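Local coordinates for uncharacterized protein Atu1735 (Agrobacterium tumefaciens, PDB 2PPX) that is of unknown function but, as a helix-turn-helix protein resembling the XRE family, probably binds DNA, at residues A[42-46]-A[47-51]; A[58-61]-A[62-66]; A[75-78]-A[79-83]. All blocks are in the same frame, centred on the assembly; numbering follows the deposited sequence. Where two conformers were deposited one is given.

Contact 1: residues A[42-46]-A[47-51]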
loop_
_atom_site.group_PDB
_atom_site.type_symbol
_atom_site.label_atom_id
_atom_site.label_comp_id
_atom_site.label_asym_id
_atom_site.label_seq_id
_atom_site.Cartn_x
_atom_site.Cartn_y
_atom_site.Cartn_z
ATOM N N LEU A 42 24.331 5.129 4.132
ATOM C CA LEU A 42 24.139 6.284 5.003
ATOM C C LEU A 42 24.527 6.007 6.468
ATOM O O LEU A 42 24.447 6.914 7.292
ATOM C CB LEU A 42 22.675 6.751 4.941
ATOM C CG LEU A 42 22.138 7.181 3.571
ATOM C CD1 LEU A 42 20.669 7.605 3.678
ATOM C CD2 LEU A 42 23.009 8.284 2.954
ATOM N N LYS A 43 24.926 4.766 6.768
ATOM C CA LYS A 43 25.318 4.354 8.123
ATOM C C LYS A 43 24.211 4.572 9.161
ATOM O O LYS A 43 24.468 5.044 10.275
ATOM C CB LYS A 43 26.612 5.052 8.573
ATOM C CG LYS A 43 27.894 4.330 8.181
ATOM C CD LYS A 43 28.991 4.538 9.232
ATOM C CE LYS A 43 29.478 5.985 9.302
ATOM N NZ LYS A 43 30.641 6.164 10.229
ATOM N N LEU A 44 22.987 4.219 8.787
ATOM C CA LEU A 44 21.840 4.348 9.669
ATOM C C LEU A 44 21.345 2.978 10.051
ATOM O O LEU A 44 21.328 2.061 9.227
ATOM C CB LEU A 44 20.705 5.136 8.999
ATOM C CG LEU A 44 21.116 6.580 8.667
ATOM C CD1 LEU A 44 19.996 7.262 7.897
ATOM C CD2 LEU A 44 21.535 7.401 9.919
ATOM N N THR A 45 20.941 2.828 11.308
ATOM C CA THR A 45 20.255 1.609 11.705
ATOM C C THR A 45 18.848 1.606 11.094
ATOM O O THR A 45 18.370 2.627 10.565
ATOM C CB THR A 45 20.112 1.511 13.244
ATOM O OG1 THR A 45 19.208 2.524 13.680
ATOM C CG2 THR A 45 21.467 1.660 13.973
ATOM N N GLN A 46 18.170 0.467 11.167
ATOM C CA GLN A 46 16.792 0.395 10.670
ATOM C C GLN A 46 15.883 1.400 11.382
ATOM O O GLN A 46 15.078 2.086 10.737
ATOM C CB GLN A 46 16.229 -1.021 10.790
ATOM C CG GLN A 46 16.972 -2.062 9.870
ATOM C CD GLN A 46 16.350 -3.450 9.983
ATOM O OE1 GLN A 46 15.923 -3.844 11.058
ATOM N NE2 GLN A 46 16.280 -4.184 8.873
ATOM N N GLU A 47 16.036 1.504 12.699
ATOM C CA GLU A 47 15.286 2.436 13.548
ATOM C C GLU A 47 15.487 3.884 13.127
ATOM O O GLU A 47 14.548 4.665 13.007
ATOM C CB GLU A 47 15.750 2.288 15.012
ATOM C CG GLU A 47 15.315 0.995 15.695
ATOM C CD GLU A 47 16.096 -0.268 15.279
ATOM O OE1 GLU A 47 15.654 -1.338 15.758
ATOM O OE2 GLU A 47 17.111 -0.218 14.510
ATOM N N GLU A 48 16.753 4.242 12.934
ATOM C CA GLU A 48 17.111 5.597 12.533
ATOM C C GLU A 48 16.550 5.965 11.153
ATOM O O GLU A 48 16.014 7.064 10.961
ATOM C CB GLU A 48 18.632 5.782 12.544
ATOM C CG GLU A 48 19.232 5.722 13.946
ATOM C CD GLU A 48 20.753 5.701 13.953
ATOM O OE1 GLU A 48 21.382 5.170 13.021
ATOM O OE2 GLU A 48 21.330 6.229 14.918
ATOM N N PHE A 49 16.710 5.051 10.196
ATOM C CA PHE A 49 16.253 5.268 8.831
ATOM C C PHE A 49 14.729 5.396 8.827
ATOM O O PHE A 49 14.179 6.319 8.211
ATOM C CB PHE A 49 16.736 4.120 7.896
ATOM C CG PHE A 49 16.571 4.428 6.405
ATOM C CD1 PHE A 49 15.353 4.171 5.770
ATOM C CD2 PHE A 49 17.618 4.990 5.675
ATOM C CE1 PHE A 49 15.174 4.457 4.414
ATOM C CE2 PHE A 49 17.476 5.276 4.327
ATOM C CZ PHE A 49 16.229 4.998 3.691
ATOM N N SER A 50 14.048 4.485 9.539
ATOM C CA SER A 50 12.596 4.533 9.717
ATOM C C SER A 50 12.104 5.883 10.250
ATOM O O SER A 50 11.200 6.484 9.669
ATOM C CB SER A 50 12.101 3.367 10.598
ATOM O OG SER A 50 10.727 3.517 10.945
ATOM N N ALA A 51 12.738 6.398 11.303
ATOM C CA ALA A 51 12.312 7.664 11.896
ATOM C C ALA A 51 12.693 8.861 11.008
ATOM O O ALA A 51 11.900 9.785 10.842
ATOM C CB ALA A 51 12.902 7.850 13.317
HETATM O O HOH W 1 24.003 4.520 13.047
HETATM O O HOH W 2 16.598 -3.019 13.870
#
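The ring of Phe-49 is met at its edge, close to its own plane, by Leu-42, whose CD1 lies 4.0 Å from Phe-49 CE2. Leu-44 reaches the same ring obliquely: Leu-44 CD1 lies 4.0 Å from Phe-49 CD2, and the two side chains run at about a right angle. Phe-49 gets there because its CG stands anti to the backbone N (chi1 -167°), which turns the ring back toward the preceding loop and inward, where Ile-35, Ile-38 and the ring of Tyr-53 also pack.

The flat carboxylate of Glu-48 is used differently. Its OE1 accepts Thr-45 N at 2.9 Å, on the anti side and 25° out of the carboxylate plane, in a nearly straight bond. In return Thr-45 OG1, placed between its own N and carbonyl carbon (chi1 68°), accepts Glu-48 N at 3.1 Å. A water donates both to Glu-48 OE1 and to Lys-43 O, extending the clasp to the Schellman turn that ends helix 34-41. The peptide oxygen of Gln-46, the first helical residue, accepts a hydrogen bond from Ser-50 N, while its side-chain OE1 accepts from Arg-61 NE and its NE2 donates to Glu-64 OE1, both on the next helix.

The reciprocal Thr-45 and Glu-48 bonds form a capping box, here starting helix 46-53, probably the first helix of the helix-turn-helix motif.

Contact 2: residues A[58-61]-A[62-66]; sequences GTLR and DWEQG. With SO4 (sulfate ion), chain C.
Helix 57-64, probably the second helix of the helix-turn-helix motif, holds Thr-59 and Trp-63 one turn apart, and there a backbone oxygen meets both an amide and a ring. Thr-59 O accepts Trp-63 N at 2.9 Å and also sits 3.3 Å above one face of the indole, offset toward the rim and nearest CG. This follows from the first torsion of Trp-63: with CG beside the backbone N (chi1 -62°), the ring folds back over the preceding turn. Farther out the indole packs on Ile-35 and on Ile-55, Ser-68 and Pro-70 of the loops.

Leu-60 and Glu-64 lie side by side and point the same way, with Leu-60 CD2 3.6 Å from Glu-64 OE2. The apolar branch thus runs along a buried carboxylate whose charge is met by Arg-39 of helix 34-41, through NE.

Two charged groups reach beyond the helix. The chain of Arg-61 is extended, and a sulfate probably left from crystallisation lies at the guanidinium edge, in its plane: NH1 donates to O3 at 2.9 Å and NH2 to O1 at 3.1 Å. NH2 also forms a salt bridge with Glu-47, so the end of the arginine is held from more than one direction. Asp-62 OD2 accepts a hydrogen bond from a water at 2.6 Å, and the same water is hydrogen-bonded to Thr-59 OG1. Asp-62 OD1 and OD2 accept the Gly-58 and Thr-59 amides of the second subunit, and the bonds are returned by the Asp-62 of that subunit.

At the far end, Gln-65 N closes on Arg-61 O at 2.9 Å before Gly-66, with positive phi, completes a Schellman motif, the classic stop at the C-terminal end of a helix.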
loop_
_atom_site.group_PDB
_atom_site.type_symbol
_atom_site.label_atom_id
_atom_site.label_comp_id
_atom_site.label_asym_id
_atom_site.label_seq_id
_atom_site.Cartn_x
_atom_site.Cartn_y
_atom_site.Cartn_z
ATOM N N GLY A 58 8.333 -2.014 10.353
ATOM C CA GLY A 58 8.014 -3.362 9.888
ATOM C C GLY A 58 8.076 -3.444 8.378
ATOM O O GLY A 58 8.673 -4.356 7.837
ATOM N N THR A 59 7.480 -2.473 7.694
ATOM C CA THR A 59 7.576 -2.505 6.254
ATOM C C THR A 59 9.022 -2.291 5.714
ATOM O O THR A 59 9.396 -2.960 4.745
ATOM C CB THR A 59 6.456 -1.684 5.566
ATOM O OG1 THR A 59 6.269 -2.182 4.241
ATOM C CG2 THR A 59 6.763 -0.187 5.539
ATOM N N LEU A 60 9.827 -1.442 6.346
ATOM C CA LEU A 60 11.253 -1.320 6.027
ATOM C C LEU A 60 11.877 -2.724 6.121
ATOM O O LEU A 60 12.574 -3.156 5.206
ATOM C CB LEU A 60 11.956 -0.343 6.999
ATOM C CG LEU A 60 13.465 -0.060 6.798
ATOM C CD1 LEU A 60 13.850 1.311 7.425
ATOM C CD2 LEU A 60 14.267 -1.138 7.487
ATOM N N ARG A 61 11.611 -3.424 7.228
ATOM C CA ARG A 61 12.177 -4.754 7.437
ATOM C C ARG A 61 11.666 -5.726 6.358
ATOM O O ARG A 61 12.448 -6.521 5.834
ATOM C CB ARG A 61 11.870 -5.267 8.860
ATOM C CG ARG A 61 12.768 -4.572 9.907
ATOM C CD ARG A 61 12.243 -4.779 11.316
ATOM N NE ARG A 61 13.195 -4.225 12.271
ATOM C CZ ARG A 61 12.927 -3.974 13.552
ATOM N NH1 ARG A 61 11.710 -4.201 14.046
ATOM N NH2 ARG A 61 13.884 -3.481 14.335
ATOM N N ASP A 62 10.375 -5.629 6.010
ATOM C CA ASP A 62 9.862 -6.492 4.934
ATOM C C ASP A 62 10.620 -6.242 3.629
ATOM O O ASP A 62 10.964 -7.195 2.935
ATOM C CB ASP A 62 8.377 -6.287 4.660
ATOM C CG ASP A 62 7.477 -6.918 5.697
ATOM O OD1 ASP A 62 7.886 -7.888 6.407
ATOM O OD2 ASP A 62 6.290 -6.470 5.747
ATOM N N TRP A 63 10.833 -4.979 3.282
ATOM C CA TRP A 63 11.520 -4.649 2.042
ATOM C C TRP A 63 12.969 -5.199 2.063
ATOM O O TRP A 63 13.427 -5.822 1.083
ATOM C CB TRP A 63 11.501 -3.144 1.749
ATOM C CG TRP A 63 10.139 -2.539 1.547
ATOM C CD1 TRP A 63 8.941 -3.202 1.342
ATOM C CD2 TRP A 63 9.825 -1.142 1.570
ATOM N NE1 TRP A 63 7.929 -2.287 1.235
ATOM C CE2 TRP A 63 8.440 -1.023 1.335
ATOM C CE3 TRP A 63 10.593 0.017 1.722
ATOM C CZ2 TRP A 63 7.786 0.218 1.296
ATOM C CZ3 TRP A 63 9.952 1.252 1.658
ATOM C CH2 TRP A 63 8.553 1.333 1.465
ATOM N N GLU A 64 13.657 -5.002 3.192
ATOM C CA GLU A 64 15.067 -5.431 3.331
ATOM C C GLU A 64 15.233 -6.952 3.316
ATOM O O GLU A 64 16.246 -7.465 2.809
ATOM C CB GLU A 64 15.704 -4.803 4.577
ATOM C CG GLU A 64 15.913 -3.298 4.420
ATOM C CD GLU A 64 16.879 -2.730 5.473
ATOM O OE1 GLU A 64 17.344 -3.498 6.359
ATOM O OE2 GLU A 64 17.147 -1.512 5.421
ATOM N N GLN A 65 14.227 -7.666 3.806
ATOM C CA GLN A 65 14.259 -9.118 3.829
ATOM C C GLN A 65 13.643 -9.792 2.596
ATOM O O GLN A 65 13.602 -11.015 2.519
ATOM C CB GLN A 65 13.611 -9.648 5.124
ATOM C CG GLN A 65 14.376 -9.165 6.353
ATOM C CD GLN A 65 13.768 -9.618 7.651
ATOM O OE1 GLN A 65 12.995 -8.887 8.274
ATOM N NE2 GLN A 65 14.103 -10.847 8.071
ATOM N N GLY A 66 13.158 -9.007 1.643
ATOM C CA GLY A 66 12.489 -9.583 0.481
ATOM C C GLY A 66 11.115 -10.174 0.779
ATOM O O GLY A 66 10.629 -10.981 0.006
HETATM S S SO4 C . 11.110 -3.228 17.521
HETATM O O1 SO4 C . 12.517 -3.349 17.124
HETATM O O2 SO4 C . 10.818 -1.839 17.886
HETATM O O3 SO4 C . 10.223 -3.626 16.433
HETATM O O4 SO4 C . 10.846 -4.117 18.647
HETATM O O HOH W 3 5.385 -5.047 3.758
#

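Contact 3: residues A[75-78]-A[79-83]. With SO4 (sulfate ion), chain E; SO4 (sulfate ion), chain D.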
loop_
_atom_site.group_PDB
_atom_site.type_symbol
_atom_site.label_atom_id
_atom_site.label_comp_id
_atom_site.label_asym_id
_atom_site.label_seq_id
_atom_site.Cartn_x
_atom_site.Cartn_y
_atom_site.Cartn_z
ATOM N N ARG A 75 9.145 3.554 -4.353
ATOM C CA ARG A 75 10.383 3.436 -5.106
ATOM C C ARG A 75 10.877 4.795 -5.532
ATOM O O ARG A 75 12.097 5.062 -5.478
ATOM C CB ARG A 75 10.241 2.545 -6.360
ATOM C CG ARG A 75 9.933 1.089 -6.008
ATOM C CD ARG A 75 10.114 0.185 -7.208
ATOM N NE ARG A 75 9.198 0.457 -8.339
ATOM C CZ ARG A 75 7.949 -0.019 -8.465
ATOM N NH1 ARG A 75 7.358 -0.753 -7.503
ATOM N NH2 ARG A 75 7.268 0.249 -9.573
ATOM N N ALA A 76 9.948 5.647 -5.991
ATOM C CA ALA A 76 10.303 7.018 -6.408
ATOM C C ALA A 76 10.896 7.765 -5.206
ATOM O O ALA A 76 11.929 8.423 -5.305
ATOM C CB ALA A 76 9.089 7.727 -6.954
ATOM N N TYR A 77 10.242 7.616 -4.055
ATOM C CA TYR A 77 10.699 8.257 -2.808
ATOM C C TYR A 77 12.123 7.808 -2.409
ATOM O O TYR A 77 12.949 8.620 -2.018
ATOM C CB TYR A 77 9.682 7.954 -1.690
ATOM C CG TYR A 77 10.039 8.568 -0.343
ATOM C CD1 TYR A 77 10.575 9.857 -0.252
ATOM C CD2 TYR A 77 9.804 7.863 0.833
ATOM C CE1 TYR A 77 10.898 10.401 0.971
ATOM C CE2 TYR A 77 10.112 8.399 2.069
ATOM C CZ TYR A 77 10.650 9.660 2.136
ATOM O OH TYR A 77 10.982 10.182 3.358
ATOM N N LEU A 78 12.379 6.508 -2.476
ATOM C CA LEU A 78 13.702 5.937 -2.202
ATOM C C LEU A 78 14.762 6.460 -3.130
ATOM O O LEU A 78 15.901 6.676 -2.717
ATOM C CB LEU A 78 13.671 4.393 -2.301
ATOM C CG LEU A 78 12.917 3.765 -1.134
ATOM C CD1 LEU A 78 12.665 2.281 -1.323
ATOM C CD2 LEU A 78 13.647 4.059 0.228
ATOM N N LYS A 79 14.400 6.677 -4.386
ATOM C CA LYS A 79 15.330 7.325 -5.304
ATOM C C LYS A 79 15.678 8.764 -4.881
ATOM O O LYS A 79 16.838 9.195 -4.982
ATOM C CB LYS A 79 14.808 7.267 -6.738
ATOM C CG LYS A 79 15.680 8.091 -7.702
ATOM C CD LYS A 79 16.018 7.291 -8.942
ATOM C CE LYS A 79 17.141 7.961 -9.741
ATOM N NZ LYS A 79 16.692 8.088 -11.153
ATOM N N ILE A 80 14.696 9.513 -4.362
ATOM C CA ILE A 80 14.977 10.881 -3.923
ATOM C C ILE A 80 15.872 10.877 -2.708
ATOM O O ILE A 80 16.795 11.695 -2.612
ATOM C CB ILE A 80 13.686 11.695 -3.564
ATOM C CG1 ILE A 80 12.662 11.608 -4.694
ATOM C CG2 ILE A 80 14.075 13.141 -3.253
ATOM C CD1 ILE A 80 13.178 12.045 -6.014
ATOM N N ILE A 81 15.591 9.971 -1.780
ATOM C CA ILE A 81 16.439 9.809 -0.588
ATOM C C ILE A 81 17.887 9.542 -1.030
ATOM O O ILE A 81 18.825 10.194 -0.568
ATOM C CB ILE A 81 15.943 8.644 0.328
ATOM C CG1 ILE A 81 14.570 8.967 0.927
ATOM C CG2 ILE A 81 16.991 8.328 1.432
ATOM C CD1 ILE A 81 13.918 7.792 1.633
ATOM N N ALA A 82 18.060 8.579 -1.933
ATOM C CA ALA A 82 19.388 8.257 -2.475
ATOM C C ALA A 82 20.107 9.463 -3.104
ATOM O O ALA A 82 21.321 9.674 -2.873
ATOM C CB ALA A 82 19.282 7.109 -3.476
ATOM N N VAL A 83 19.385 10.257 -3.899
ATOM C CA VAL A 83 19.976 11.424 -4.565
ATOM C C VAL A 83 20.305 12.533 -3.561
ATOM O O VAL A 83 21.326 13.204 -3.695
ATOM C CB VAL A 83 19.087 11.961 -5.739
ATOM C CG1 VAL A 83 19.640 13.254 -6.323
ATOM C CG2 VAL A 83 18.979 10.919 -6.831
HETATM S S SO4 E . 9.120 2.567 -11.830
HETATM O O1 SO4 E . 9.806 2.581 -10.530
HETATM O O2 SO4 E . 8.145 1.479 -11.858
HETATM O O3 SO4 E . 8.408 3.816 -12.108
HETATM O O4 SO4 E . 10.131 2.377 -12.864
HETATM S S SO4 D . 3.856 -1.935 -8.531
HETATM O O1 SO4 D . 4.273 -0.882 -9.465
HETATM O O2 SO4 D . 4.674 -1.924 -7.322
HETATM O O3 SO4 D . 2.461 -1.757 -8.140
HETATM O O4 SO4 D . 4.072 -3.183 -9.269
#
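Ile-81 lays its CD1 over one face of the Tyr-77 ring, 3.9 Å from the centroid and 14° off the normal, a CH-pi contact one helical turn along. The same methyl touches Leu-78 CD2 at 4.0 Å, and these two branched chains run side by side. Tyr-77 offers a face because its CG is anti to the backbone N (chi1 -180°), swinging the ring toward the next turn; the Tyr-77 hydroxyl is hydrogen-bonded to Tyr-53 O. Behind the pair, Ile-81 N donates to Tyr-77 O at 3.0 Å, the ordinary helical bond.

Toward the start of the segment, Arg-75 bends at chi3 and spreads its guanidinium edge between two sulfates, probably from the crystallisation liquor. To one, NE and NH2 donate at 3.1 Å (O1) and 2.7 Å (O2); to the other, NH1 and NH2 donate at 2.9 Å (O2) and 3.2 Å (O1). Each sulfate is shared with another subunit, and Ala-76 touches Tyr-77 of the third subunit.

Helix 72-83 packs on three helices of its own chain: Leu-78 and Ile-81 face helix 34-41, Ile-81 also reaches helix 46-53, and Tyr-77 and Ile-80 meet helix 85-92.

How the contacts relate
The three contacts follow one another along the chain and meet in a shared helical core. Contacts 1 and 2, with centres 13 Å apart, belong to the successive helices 46-53 and 57-64; the hydrogen bond between Gln-46 NE2 and Glu-64 OE1 (2.8 Å) ties them, and Phe-49 CD1 lies 3.6 Å from Leu-60 CD1. Contact 3 stands about 15 Å from contact 1 and about 16 Å from contact 2, centre to centre, across the middle of the chain. It meets them through apolar packing: Ile-81 CG2 on Phe-49 CZ at 4.1 Å, and Leu-78 CD1 on Trp-63 CZ3 at 4.2 Å. Sulfates bind arginines of contacts 2 and 3, at separate places.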